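PDB 6K96: five-membered-cyclitol-phosphate synthase from Streptomyces citricolor, which binds NAD through a Rossmann-type domain and belongs to the myo-inositol-1-phosphate synthase family. Local coordinates for residues S4-V9 with D54-A60. Numbering follows the deposited sequence.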
loop_
_atom_site.group_PDB
_atom_site.type_symbol
_atom_site.label_atom_id
_atom_site.label_comp_id
_atom_site.label_asym_id
_atom_site.label_seq_id
_atom_site.Cartn_x
_atom_site.Cartn_y
_atom_site.Cartn_z
ATOM N N SER B 4 11.476 -0.375 43.814
ATOM C CA SER B 4 11.998 0.042 42.489
ATOM C C SER B 4 13.250 -0.780 42.140
ATOM O O SER B 4 14.069 -1.028 43.051
ATOM C CB SER B 4 12.242 1.536 42.505
ATOM O OG SER B 4 12.481 2.048 41.205
ATOM N N ILE B 5 13.371 -1.213 40.881
ATOM C CA ILE B 5 14.590 -1.876 40.316
ATOM C C ILE B 5 15.740 -0.865 40.200
ATOM O O ILE B 5 15.578 0.142 39.486
ATOM C CB ILE B 5 14.365 -2.460 38.913
ATOM C CG1 ILE B 5 13.266 -3.523 38.837
ATOM C CG2 ILE B 5 15.684 -2.985 38.395
ATOM C CD1 ILE B 5 12.865 -3.865 37.394
ATOM N N ARG B 6 16.882 -1.172 40.805
ATOM C CA ARG B 6 18.144 -0.419 40.633
ATOM C C ARG B 6 18.858 -0.994 39.384
ATOM O O ARG B 6 19.398 -2.145 39.424
ATOM C CB ARG B 6 18.929 -0.459 41.956
ATOM C CG ARG B 6 18.189 0.136 43.151
ATOM C CD ARG B 6 18.786 -0.188 44.515
ATOM N NE ARG B 6 18.779 -1.619 44.838
ATOM C CZ ARG B 6 17.849 -2.302 45.531
ATOM N NH1 ARG B 6 16.756 -1.712 45.998
ATOM N NH2 ARG B 6 18.000 -3.605 45.732
ATOM N N LEU B 7 18.828 -0.242 38.280
ATOM C CA LEU B 7 19.055 -0.792 36.927
ATOM C C LEU B 7 20.304 -0.151 36.330
ATOM O O LEU B 7 20.403 1.076 36.313
ATOM C CB LEU B 7 17.819 -0.567 36.051
ATOM C CG LEU B 7 17.914 -1.111 34.621
ATOM C CD1 LEU B 7 17.812 -2.623 34.596
ATOM C CD2 LEU B 7 16.849 -0.482 33.737
ATOM N N ALA B 8 21.232 -1.010 35.904
ATOM C CA ALA B 8 22.547 -0.634 35.350
ATOM C C ALA B 8 22.498 -0.911 33.849
ATOM O O ALA B 8 21.767 -1.850 33.453
ATOM C CB ALA B 8 23.648 -1.394 36.027
ATOM N N VAL B 9 23.242 -0.137 33.064
ATOM C CA VAL B 9 23.071 -0.105 31.593
ATOM C C VAL B 9 24.447 -0.183 30.966
ATOM O O VAL B 9 25.288 0.674 31.229
ATOM C CB VAL B 9 22.310 1.174 31.196
ATOM C CG1 VAL B 9 22.673 1.658 29.802
ATOM C CG2 VAL B 9 20.789 1.006 31.373
ATOM N N ASP B 54 8.693 1.422 37.731
ATOM C CA ASP B 54 9.400 1.179 39.016
ATOM C C ASP B 54 10.868 0.867 38.717
ATOM O O ASP B 54 11.306 -0.292 38.924
ATOM C CB ASP B 54 8.666 0.107 39.828
ATOM C CG ASP B 54 7.306 0.584 40.355
ATOM O OD1 ASP B 54 7.173 1.797 40.578
ATOM O OD2 ASP B 54 6.379 -0.252 40.522
ATOM N N LEU B 55 11.564 1.909 38.256
ATOM C CA LEU B 55 12.893 1.900 37.588
ATOM C C LEU B 55 13.746 3.037 38.160
ATOM O O LEU B 55 13.373 4.230 38.007
ATOM C CB LEU B 55 12.682 2.130 36.085
ATOM C CG LEU B 55 13.345 1.161 35.121
ATOM C CD1 LEU B 55 13.177 -0.268 35.585
ATOM C CD2 LEU B 55 12.737 1.312 33.745
ATOM N N THR B 56 14.886 2.694 38.743
ATOM C CA THR B 56 15.900 3.692 39.157
ATOM C C THR B 56 17.181 3.372 38.391
ATOM O O THR B 56 17.716 2.309 38.576
ATOM C CB THR B 56 16.066 3.716 40.681
ATOM O OG1 THR B 56 15.148 2.806 41.284
ATOM C CG2 THR B 56 15.831 5.091 41.276
ATOM N N PHE B 57 17.592 4.223 37.472
ATOM C CA PHE B 57 18.869 4.062 36.761
ATOM C C PHE B 57 19.961 4.469 37.744
ATOM O O PHE B 57 19.877 5.581 38.281
ATOM C CB PHE B 57 18.848 4.919 35.502
ATOM C CG PHE B 57 17.885 4.412 34.461
ATOM C CD1 PHE B 57 16.530 4.696 34.553
ATOM C CD2 PHE B 57 18.326 3.595 33.428
ATOM C CE1 PHE B 57 15.635 4.180 33.636
ATOM C CE2 PHE B 57 17.437 3.133 32.475
ATOM C CZ PHE B 57 16.093 3.423 32.587
ATOM N N VAL B 58 20.957 3.612 37.981
ATOM C CA VAL B 58 21.964 3.847 39.060
ATOM C C VAL B 58 23.357 3.925 38.429
ATOM O O VAL B 58 24.296 4.499 39.042
ATOM C CB VAL B 58 21.859 2.758 40.138
ATOM C CG1 VAL B 58 20.533 2.891 40.892
ATOM C CG2 VAL B 58 22.020 1.342 39.570
ATOM N N ALA B 59 23.468 3.424 37.200
ATOM C CA ALA B 59 24.771 3.140 36.565
ATOM C C ALA B 59 24.595 3.079 35.053
ATOM O O ALA B 59 23.589 2.525 34.584
ATOM C CB ALA B 59 25.322 1.855 37.150
ATOM N N ALA B 60 25.592 3.578 34.348
ATOM C CA ALA B 60 25.595 3.658 32.881
ATOM C C ALA B 60 27.038 3.637 32.390
ATOM O O ALA B 60 27.883 4.366 32.969
ATOM C CB ALA B 60 24.874 4.907 32.428
#
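Leu7 sits at the apolar heart of this pairing, where two parallel neighbours meet in the 3-2-1-4-5-6 sheet of a Rossmann fold: its CD2 lies 4.1 Å from Leu55 CG and 3.9 Å from Phe57 CE2. Val9 adds CG2 at the edge of the Phe57 ring, and Ile5 CD1 meets Leu55 CD1 at 4.0 Å. Helix 14-31, the link of the β-α-β unit, packs on this face through Leu19 and Ile16; helix 292-313 covers the Ile5 end. The backbones zip up through Leu7 N to Thr56 O (2.8 Å) and Val58 N to Leu7 O (3.1 Å). Val58 then forms a beta bulge, shifting the pairing by one residue, so that Ala8 faces Ala59 and Val9 N reaches Ala59 O only weakly. On the opposite face Arg6 lays its CB 3.9 Å from Val58 CG1, while its far end turns from strand 55-60 and its NE bonds Lys124 O. At the polar edge, Ile5 N donates to Asp54 O (3.0 Å), Ile5 O accepts Thr56 N at 2.7 Å, and Ser4 OG hydrogen-bonds Thr56 OG1 at 2.8 Å.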